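Local coordinates for protein NADH:ubiquinone oxidoreductase, Na translocating, F subunit (Porphyromonas gingivalis, PDB 2R6H) that binds flavin-adenine dinucleotide and belongs to the ferredoxin-reductase-like flavoproteins, pairing an FAD-binding barrel with a nucleotide-binding domain of Rossmann type, at residues 157-163 with 255-261; 187-191 with 241-246; 39-43 with 173-177. All coordinates share one frame; numbering follows the deposited sequence.

How the interactions relate
From the N terminus, the first partner met is the turn 39-43, which leads into strand 44-49 of the antiparallel FAD-binding sheet; interaction 3 closes its long loop on helix 168-181 and so ties the two domains together. Strand 158-164 lies inside that loop and finds its partner, strand 256-261, only beyond it, so interactions 1 and 3 cross. Interaction 2 opens after interaction 3 has closed and lies wholly within the span of interaction 1, packing helix 238-247 against strand 188-194. That strand neighbours 158-164 in the parallel sheet. Side chains link the sites: Tyr161 reaches Gln174 of interaction 3, and Glu158 reaches Tyr246 of interaction 2.

Interaction 1. Residues 157-163 with 255-261; sequences AEMLYIG and DIEYYMC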
loop_
_atom_site.group_PDB
_atom_site.type_symbol
_atom_site.label_atom_id
_atom_site.label_comp_id
_atom_site.label_asym_id
_atom_site.label_seq_id
_atom_site.Cartn_x
_atom_site.Cartn_y
_atom_site.Cartn_z
ATOM N N ALA A 157 6.107 21.203 10.386
ATOM C CA ALA A 157 6.400 21.298 8.948
ATOM C C ALA A 157 5.240 20.880 8.043
ATOM O O ALA A 157 4.368 20.118 8.455
ATOM C CB ALA A 157 7.620 20.464 8.626
ATOM N N GLU A 158 5.228 21.361 6.805
ATOM C CA GLU A 158 4.257 20.846 5.848
ATOM C C GLU A 158 4.585 19.398 5.531
ATOM O O GLU A 158 5.749 19.035 5.434
ATOM C CB GLU A 158 4.253 21.659 4.552
ATOM C CG GLU A 158 3.251 21.139 3.526
ATOM C CD GLU A 158 3.238 21.934 2.220
ATOM O OE1 GLU A 158 3.837 23.041 2.167
ATOM O OE2 GLU A 158 2.610 21.439 1.248
HETATM N N MSE A 159 3.558 18.573 5.372
HETATM C CA MSE A 159 3.767 17.205 4.947
HETATM C C MSE A 159 3.218 16.996 3.541
HETATM O O MSE A 159 2.137 17.486 3.198
HETATM C CB MSE A 159 3.087 16.236 5.905
HETATM C CG MSE A 159 3.146 16.645 7.368
HETATM SE SE MSE A 159 2.713 15.179 8.614
HETATM C CE MSE A 159 1.548 16.157 9.861
ATOM N N LEU A 160 3.981 16.269 2.733
ATOM C CA LEU A 160 3.527 15.825 1.423
ATOM C C LEU A 160 3.695 14.316 1.314
ATOM O O LEU A 160 4.820 13.816 1.312
ATOM C CB LEU A 160 4.327 16.512 0.321
ATOM C CG LEU A 160 3.689 16.590 -1.069
ATOM C CD1 LEU A 160 4.326 17.713 -1.885
ATOM C CD2 LEU A 160 3.805 15.257 -1.790
ATOM N N TYR A 161 2.577 13.595 1.238
ATOM C CA TYR A 161 2.589 12.137 1.113
ATOM C C TYR A 161 2.526 11.704 -0.344
ATOM O O TYR A 161 1.727 12.220 -1.121
ATOM C CB TYR A 161 1.419 11.528 1.884
ATOM C CG TYR A 161 1.660 11.444 3.367
ATOM C CD1 TYR A 161 1.401 12.524 4.198
ATOM C CD2 TYR A 161 2.161 10.283 3.938
ATOM C CE1 TYR A 161 1.636 12.443 5.552
ATOM C CE2 TYR A 161 2.397 10.192 5.290
ATOM C CZ TYR A 161 2.132 11.272 6.095
ATOM O OH TYR A 161 2.371 11.167 7.446
ATOM N N ILE A 162 3.375 10.757 -0.716
ATOM C CA ILE A 162 3.416 10.260 -2.083
ATOM C C ILE A 162 3.251 8.752 -2.056
ATOM O O ILE A 162 4.183 8.041 -1.696
ATOM C CB ILE A 162 4.785 10.528 -2.747
ATOM C CG1 ILE A 162 5.172 12.002 -2.661
ATOM C CG2 ILE A 162 4.774 10.060 -4.190
ATOM C CD1 ILE A 162 6.482 12.308 -3.327
ATOM N N GLY A 163 2.093 8.239 -2.439
ATOM C CA GLY A 163 1.922 6.803 -2.416
ATOM C C GLY A 163 1.765 6.184 -3.785
ATOM O O GLY A 163 1.313 6.848 -4.718
ATOM N N ASP A 255 11.243 22.921 2.691
ATOM C CA ASP A 255 10.764 23.001 4.064
ATOM C C ASP A 255 9.719 21.942 4.304
ATOM O O ASP A 255 9.063 21.910 5.347
ATOM C CB ASP A 255 10.134 24.363 4.330
ATOM C CG ASP A 255 11.138 25.485 4.286
ATOM O OD1 ASP A 255 12.352 25.173 4.233
ATOM O OD2 ASP A 255 10.718 26.668 4.305
ATOM N N ILE A 256 9.540 21.088 3.315
ATOM C CA ILE A 256 8.502 20.090 3.380
ATOM C C ILE A 256 9.116 18.776 3.821
ATOM O O ILE A 256 10.268 18.484 3.501
ATOM C CB ILE A 256 7.828 19.922 2.005
ATOM C CG1 ILE A 256 7.226 21.251 1.537
ATOM C CG2 ILE A 256 6.766 18.827 2.049
ATOM C CD1 ILE A 256 6.534 21.165 0.189
ATOM N N GLU A 257 8.355 18.004 4.584
ATOM C CA GLU A 257 8.723 16.631 4.859
ATOM C C GLU A 257 7.965 15.785 3.864
ATOM O O GLU A 257 6.771 15.975 3.656
ATOM C CB GLU A 257 8.391 16.240 6.305
ATOM C CG GLU A 257 9.491 16.614 7.305
ATOM C CD GLU A 257 8.965 16.966 8.694
ATOM O OE1 GLU A 257 7.797 16.605 9.004
ATOM O OE2 GLU A 257 9.736 17.605 9.464
ATOM N N TYR A 258 8.686 14.874 3.225
ATOM C CA TYR A 258 8.132 13.999 2.205
ATOM C C TYR A 258 8.000 12.581 2.743
ATOM O O TYR A 258 9.000 11.913 3.020
ATOM C CB TYR A 258 9.042 14.009 0.979
ATOM C CG TYR A 258 9.073 15.350 0.309
ATOM C CD1 TYR A 258 9.962 16.326 0.709
ATOM C CD2 TYR A 258 8.188 15.654 -0.706
ATOM C CE1 TYR A 258 9.972 17.563 0.112
ATOM C CE2 TYR A 258 8.198 16.885 -1.313
ATOM C CZ TYR A 258 9.088 17.832 -0.897
ATOM O OH TYR A 258 9.089 19.059 -1.505
ATOM N N TYR A 259 6.775 12.108 2.911
ATOM C CA TYR A 259 6.602 10.718 3.287
ATOM C C TYR A 259 6.115 9.947 2.080
ATOM O O TYR A 259 5.018 10.174 1.603
ATOM C CB TYR A 259 5.637 10.591 4.469
ATOM C CG TYR A 259 6.092 11.361 5.692
ATOM C CD1 TYR A 259 6.825 10.745 6.700
ATOM C CD2 TYR A 259 5.810 12.709 5.824
ATOM C CE1 TYR A 259 7.253 11.460 7.807
ATOM C CE2 TYR A 259 6.230 13.426 6.929
ATOM C CZ TYR A 259 6.947 12.801 7.913
ATOM O OH TYR A 259 7.352 13.535 8.996
HETATM N N MSE A 260 6.940 9.056 1.556
HETATM C CA MSE A 260 6.488 8.256 0.435
HETATM C C MSE A 260 6.641 6.770 0.682
HETATM O O MSE A 260 7.519 6.342 1.414
HETATM C CB MSE A 260 7.200 8.655 -0.853
HETATM C CG MSE A 260 8.403 7.818 -1.203
HETATM SE SE MSE A 260 9.183 8.408 -2.899
HETATM C CE MSE A 260 7.542 8.609 -3.912
ATOM N N CYS A 261 5.750 5.996 0.079
ATOM C CA CYS A 261 5.911 4.561 0.005
ATOM C C CYS A 261 5.320 4.060 -1.295
ATOM O O CYS A 261 4.178 4.363 -1.628
ATOM C CB CYS A 261 5.245 3.862 1.177
ATOM S SG CYS A 261 5.702 2.119 1.256
#
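Tyr161 and Tyr259 sit next to each other on one face of the sheet, their rings nearly parallel, planes at 21°, but slid so far apart that they barely overlap, with centroids 5.1 Å from each other. Over one face of the Tyr161 ring lies the root of its neighbour, with Tyr259 CB 3.4 Å from Tyr161 CE2. Tyr161 CG stands beside its backbone N (chi1 -79°), and the ring leans until its end comes nearer strand 256-261. In return, the Tyr161 hydroxyl lies over the rim of one Tyr259 face. The selenium of Met159, a selenomethionine, approaches the Tyr259 ring obliquely in a Met-aromatic contact, SE 5.2 Å from the centroid. On the opposite face of the sheet, Leu160 CD1 comes obliquely to Tyr258 CE2 at 4.0 Å, while Ile256 CG2 sits above the rim of one face of the Tyr258 ring.

Polar ends are tied down as well. The Tyr259 hydroxyl gives a hydrogen bond to Glu257 OE1 at 3.1 Å, meeting it from above the carboxylate plane, and also bonds to the backbone N of Gln153. Glu257 has further partners in Arg186 and Thr155, and Tyr161 OH bonds to Gln174.

Between the side-chain layers a regular parallel ladder runs from Met159 opposite Glu257 to Gly163 opposite Cys261. Glu257 N donates to Glu158 O at 2.9 Å and Leu160 N to Glu257 O at 3.0 Å, both bonds almost straight. Tyr259 N to Leu160 O, Ile162 N to Tyr259 O and Cys261 N to Ile162 O carry it on.

These are inner strands of a Rossmann-like parallel sheet. Strand 188-194 flanks 158-164 on its other edge; helix 168-181 covers the tyrosine face, packing on Tyr161, and helix 264-277 covers the opposite face at Ile162, Tyr258 and Met260.

Interaction 2. Residues 187-191 with 241-246; sequences KVSYW and VIYDNY
Trp191 carries the apolar part of this contact, its indole lying against helix 238-247. Ile242 CG1 sits over one face of the ring system, 3.5 Å from Trp191 CG and offset toward the rim, and Ile242 CD1 reaches Trp191 CB. Val241 CG1 comes in near the ring plane, at the edge, 3.8 Å from Trp191 CZ3. One turn on, Tyr246 CB approaches Trp191 CZ2 obliquely at 3.6 Å. With CG turned beside the backbone N (chi1 -61°), the indole reaches out to span all three residues.

The helix belongs to the crossover that leaves edge strand 216-222 of the parallel sheet and returns to strand 256-261, on the far side of 158-164. On its way it passes over the face of strand 188-194 that bears Ser189 and Trp191, with the helix and strand segments running at 135° to each other.

Among the polar contacts, Lys187 NZ is placed near the plane of the Tyr246 ring, beside its hydroxyl; a hydrogen bond is likely, though the modelled separation is too short to trust. Glu158 OE2 forms a salt bridge with Lys187 NZ, which would probably help keep the lysine charged, and probably a hydrogen bond with Tyr246 OH, again modelled too close for its length to mean much. Trp191 NE1 makes a weak bond to Ser189 OG within its own strand. In the helix, Asn245 ND2 donates to Val241 O at 2.6 Å, and that carbonyl also accepts from Asn245 N.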
loop_
_atom_site.group_PDB
_atom_site.type_symbol
_atom_site.label_atom_id
_atom_site.label_comp_id
_atom_site.label_asym_id
_atom_site.label_seq_id
_atom_site.Cartn_x
_atom_site.Cartn_y
_atom_site.Cartn_z
ATOM N N LYS A 187 -0.350 21.207 7.820
ATOM C CA LYS A 187 -0.806 21.146 6.440
ATOM C C LYS A 187 -0.295 19.870 5.777
ATOM O O LYS A 187 0.896 19.557 5.827
ATOM C CB LYS A 187 -0.353 22.377 5.671
ATOM C CG LYS A 187 -0.704 22.334 4.200
ATOM C CD LYS A 187 -1.160 23.705 3.715
ATOM C CE LYS A 187 -1.038 23.820 2.208
ATOM N NZ LYS A 187 0.290 23.339 1.755
ATOM N N VAL A 188 -1.209 19.123 5.170
ATOM C CA VAL A 188 -0.911 17.759 4.756
ATOM C C VAL A 188 -1.565 17.436 3.423
ATOM O O VAL A 188 -2.784 17.476 3.309
ATOM C CB VAL A 188 -1.429 16.720 5.803
ATOM C CG1 VAL A 188 -1.106 15.314 5.347
ATOM C CG2 VAL A 188 -0.842 16.971 7.185
ATOM N N SER A 189 -0.767 17.111 2.417
ATOM C CA SER A 189 -1.329 16.613 1.172
ATOM C C SER A 189 -0.899 15.163 0.947
ATOM O O SER A 189 0.203 14.759 1.330
ATOM C CB SER A 189 -0.910 17.491 -0.012
ATOM O OG SER A 189 0.500 17.491 -0.203
ATOM N N TYR A 190 -1.776 14.378 0.331
ATOM C CA TYR A 190 -1.449 13.007 -0.043
ATOM C C TYR A 190 -1.681 12.840 -1.534
ATOM O O TYR A 190 -2.789 13.026 -2.006
ATOM C CB TYR A 190 -2.331 12.045 0.736
ATOM C CG TYR A 190 -2.087 10.589 0.458
ATOM C CD1 TYR A 190 -0.862 10.141 0.025
ATOM C CD2 TYR A 190 -3.083 9.651 0.664
ATOM C CE1 TYR A 190 -0.639 8.797 -0.216
ATOM C CE2 TYR A 190 -2.865 8.309 0.438
ATOM C CZ TYR A 190 -1.646 7.881 -0.005
ATOM O OH TYR A 190 -1.425 6.536 -0.243
ATOM N N TRP A 191 -0.632 12.520 -2.277
ATOM C CA TRP A 191 -0.731 12.311 -3.714
ATOM C C TRP A 191 -0.533 10.841 -4.017
ATOM O O TRP A 191 0.585 10.346 -3.945
ATOM C CB TRP A 191 0.353 13.111 -4.436
ATOM C CG TRP A 191 0.255 14.583 -4.214
ATOM C CD1 TRP A 191 0.540 15.261 -3.065
ATOM C CD2 TRP A 191 -0.162 15.566 -5.160
ATOM N NE1 TRP A 191 0.324 16.606 -3.236
ATOM C CE2 TRP A 191 -0.109 16.816 -4.517
ATOM C CE3 TRP A 191 -0.568 15.512 -6.490
ATOM C CZ2 TRP A 191 -0.446 17.995 -5.162
ATOM C CZ3 TRP A 191 -0.902 16.680 -7.123
ATOM C CH2 TRP A 191 -0.841 17.904 -6.462
ATOM N N VAL A 241 3.183 14.744 -11.914
ATOM C CA VAL A 241 1.952 15.372 -11.450
ATOM C C VAL A 241 2.217 16.293 -10.264
ATOM O O VAL A 241 1.749 17.431 -10.233
ATOM C CB VAL A 241 0.899 14.322 -11.049
ATOM C CG1 VAL A 241 -0.341 15.002 -10.490
ATOM C CG2 VAL A 241 0.546 13.444 -12.239
ATOM N N ILE A 242 2.969 15.793 -9.289
ATOM C CA ILE A 242 3.228 16.537 -8.062
ATOM C C ILE A 242 4.021 17.808 -8.345
ATOM O O ILE A 242 3.725 18.870 -7.798
ATOM C CB ILE A 242 3.993 15.682 -7.035
ATOM C CG1 ILE A 242 3.037 14.729 -6.315
ATOM C CG2 ILE A 242 4.718 16.572 -6.036
ATOM C CD1 ILE A 242 3.728 13.559 -5.649
ATOM N N TYR A 243 5.029 17.692 -9.202
ATOM C CA TYR A 243 5.891 18.821 -9.530
ATOM C C TYR A 243 5.161 19.838 -10.401
ATOM O O TYR A 243 5.230 21.042 -10.157
ATOM C CB TYR A 243 7.161 18.341 -10.234
ATOM C CG TYR A 243 8.005 19.457 -10.805
ATOM C CD1 TYR A 243 8.737 20.294 -9.973
ATOM C CD2 TYR A 243 8.071 19.675 -12.174
ATOM C CE1 TYR A 243 9.511 21.316 -10.489
ATOM C CE2 TYR A 243 8.841 20.694 -12.700
ATOM C CZ TYR A 243 9.560 21.511 -11.853
ATOM O OH TYR A 243 10.328 22.528 -12.372
ATOM N N ASP A 244 4.461 19.344 -11.417
ATOM C CA ASP A 244 3.802 20.211 -12.387
ATOM C C ASP A 244 2.838 21.173 -11.701
ATOM O O ASP A 244 2.783 22.356 -12.036
ATOM C CB ASP A 244 3.058 19.378 -13.433
ATOM C CG ASP A 244 3.928 19.031 -14.625
ATOM O OD1 ASP A 244 5.129 19.371 -14.607
ATOM O OD2 ASP A 244 3.409 18.417 -15.581
ATOM N N ASN A 245 2.079 20.657 -10.739
ATOM C CA ASN A 245 0.919 21.368 -10.215
ATOM C C ASN A 245 1.239 22.124 -8.930
ATOM O O ASN A 245 0.894 23.297 -8.786
ATOM C CB ASN A 245 -0.242 20.399 -9.979
ATOM C CG ASN A 245 -0.718 19.738 -11.258
ATOM O OD1 ASN A 245 -1.470 20.330 -12.033
ATOM N ND2 ASN A 245 -0.282 18.506 -11.487
ATOM N N TYR A 246 1.901 21.444 -7.999
ATOM C CA TYR A 246 2.050 21.952 -6.641
ATOM C C TYR A 246 3.444 22.528 -6.417
ATOM O O TYR A 246 3.594 23.701 -6.073
ATOM C CB TYR A 246 1.767 20.847 -5.621
ATOM C CG TYR A 246 1.674 21.339 -4.194
ATOM C CD1 TYR A 246 0.792 22.354 -3.845
ATOM C CD2 TYR A 246 2.466 20.788 -3.196
ATOM C CE1 TYR A 246 0.703 22.806 -2.542
ATOM C CE2 TYR A 246 2.385 21.235 -1.890
ATOM C CZ TYR A 246 1.502 22.243 -1.569
ATOM O OH TYR A 246 1.416 22.690 -0.271
#

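Interaction 3. Residues 39-43 with 173-177; sequences FKSGS and AQILH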
loop_
_atom_site.group_PDB
_atom_site.type_symbol
_atom_site.label_atom_id
_atom_site.label_comp_id
_atom_site.label_asym_id
_atom_site.label_seq_id
_atom_site.Cartn_x
_atom_site.Cartn_y
_atom_site.Cartn_z
ATOM N N PHE A 39 1.177 -0.079 18.431
ATOM C CA PHE A 39 2.153 0.245 17.402
ATOM C C PHE A 39 2.133 1.710 17.033
ATOM O O PHE A 39 1.144 2.382 17.260
ATOM C CB PHE A 39 1.951 -0.632 16.159
ATOM C CG PHE A 39 0.662 -0.377 15.425
ATOM C CD1 PHE A 39 0.647 0.373 14.263
ATOM C CD2 PHE A 39 -0.532 -0.901 15.885
ATOM C CE1 PHE A 39 -0.538 0.597 13.581
ATOM C CE2 PHE A 39 -1.721 -0.675 15.199
ATOM C CZ PHE A 39 -1.723 0.073 14.051
ATOM N N LYS A 40 3.234 2.208 16.483
ATOM C CA LYS A 40 3.247 3.562 15.940
ATOM C C LYS A 40 2.942 3.501 14.432
ATOM O O LYS A 40 3.319 2.535 13.767
ATOM C CB LYS A 40 4.586 4.255 16.239
ATOM C CG LYS A 40 4.841 4.490 17.736
ATOM C CD LYS A 40 6.117 5.295 18.017
ATOM C CE LYS A 40 5.914 6.832 17.908
ATOM N NZ LYS A 40 5.537 7.520 19.205
ATOM N N SER A 41 2.249 4.508 13.898
ATOM C CA SER A 41 1.732 4.438 12.522
ATOM C C SER A 41 2.821 4.366 11.479
ATOM O O SER A 41 3.679 5.243 11.404
ATOM C CB SER A 41 0.857 5.636 12.214
ATOM O OG SER A 41 0.087 5.950 13.348
ATOM N N GLY A 42 2.779 3.329 10.655
ATOM C CA GLY A 42 3.827 3.143 9.681
ATOM C C GLY A 42 4.727 1.987 10.043
ATOM O O GLY A 42 5.621 1.642 9.271
ATOM N N SER A 43 4.503 1.388 11.210
ATOM C CA SER A 43 5.218 0.168 11.584
ATOM C C SER A 43 4.621 -1.015 10.840
ATOM O O SER A 43 3.517 -0.920 10.286
ATOM C CB SER A 43 5.153 -0.085 13.092
ATOM O OG SER A 43 6.261 0.487 13.775
ATOM N N ALA A 173 -2.227 4.720 7.407
ATOM C CA ALA A 173 -2.110 4.574 8.853
ATOM C C ALA A 173 -1.637 5.870 9.502
ATOM O O ALA A 173 -2.185 6.302 10.517
ATOM C CB ALA A 173 -1.165 3.431 9.195
ATOM N N GLN A 174 -0.620 6.486 8.911
ATOM C CA GLN A 174 -0.111 7.768 9.395
ATOM C C GLN A 174 -1.144 8.894 9.216
ATOM O O GLN A 174 -1.406 9.658 10.154
ATOM C CB GLN A 174 1.217 8.126 8.727
ATOM C CG GLN A 174 2.398 7.319 9.232
ATOM C CD GLN A 174 3.714 7.766 8.610
ATOM O OE1 GLN A 174 3.748 8.707 7.827
ATOM N NE2 GLN A 174 4.802 7.091 8.961
ATOM N N ILE A 175 -1.751 8.977 8.033
ATOM C CA ILE A 175 -2.744 10.017 7.768
ATOM C C ILE A 175 -3.987 9.867 8.630
ATOM O O ILE A 175 -4.508 10.843 9.141
ATOM C CB ILE A 175 -3.116 10.102 6.286
ATOM C CG1 ILE A 175 -1.962 10.736 5.520
ATOM C CG2 ILE A 175 -4.351 10.947 6.102
ATOM C CD1 ILE A 175 -1.814 10.239 4.120
ATOM N N LEU A 176 -4.455 8.642 8.808
ATOM C CA LEU A 176 -5.565 8.400 9.719
ATOM C C LEU A 176 -5.180 8.794 11.141
ATOM O O LEU A 176 -5.976 9.359 11.878
ATOM C CB LEU A 176 -6.013 6.939 9.657
ATOM C CG LEU A 176 -6.847 6.692 8.405
ATOM C CD1 LEU A 176 -7.179 5.235 8.241
ATOM C CD2 LEU A 176 -8.108 7.508 8.483
ATOM N N HIS A 177 -3.948 8.514 11.529
ATOM C CA HIS A 177 -3.559 8.844 12.878
ATOM C C HIS A 177 -3.526 10.352 13.030
ATOM O O HIS A 177 -4.057 10.903 13.993
ATOM C CB HIS A 177 -2.198 8.258 13.203
ATOM C CG HIS A 177 -1.691 8.649 14.548
ATOM N ND1 HIS A 177 -2.015 7.945 15.697
ATOM C CD2 HIS A 177 -0.902 9.671 14.950
ATOM C CE1 HIS A 177 -1.442 8.523 16.731
ATOM N NE2 HIS A 177 -0.758 9.575 16.305
#
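Ser41 and Gln174 bring together a type II beta turn, Lys40 to Ser43, and the side of helix 168-181. The turn lies just ahead of strand 44-49 in the FAD-binding domain and the helix is the first of the Rossmann-like domain, making this a contact between domains. Gln174 NE2 donates to Ser41 O at 3.3 Å with an N-H...O angle of 151°; the oxygen lies close to the amide plane, but the donor is tilted well out of the carbonyl plane. The glutamine chain, extended beyond CG, runs its CG past the same carbonyl.

The serine side chain settles against the helix backbone, with CB 3.5 Å from Ala173 O. Its OG lies beside His177, 3.3 Å from CB, and meets the imidazole obliquely. Ala173 CB packs against the turn, 4.2 Å from Gly42 N.

Further out, the turn is closed by Ser43 N donating to Lys40 O at 3.0 Å. Gly42, with phi at 108°, takes the third position, where a positive phi is the rule for type II turns and glycine is common. Ser43 OG is held by His151, and Pro95 packs on Ser41. The rotation of the glutamine amide is fixed from both ends, since OE1 is held by strand 158-164, while NE2 has a second, weak bond to Phe150 O.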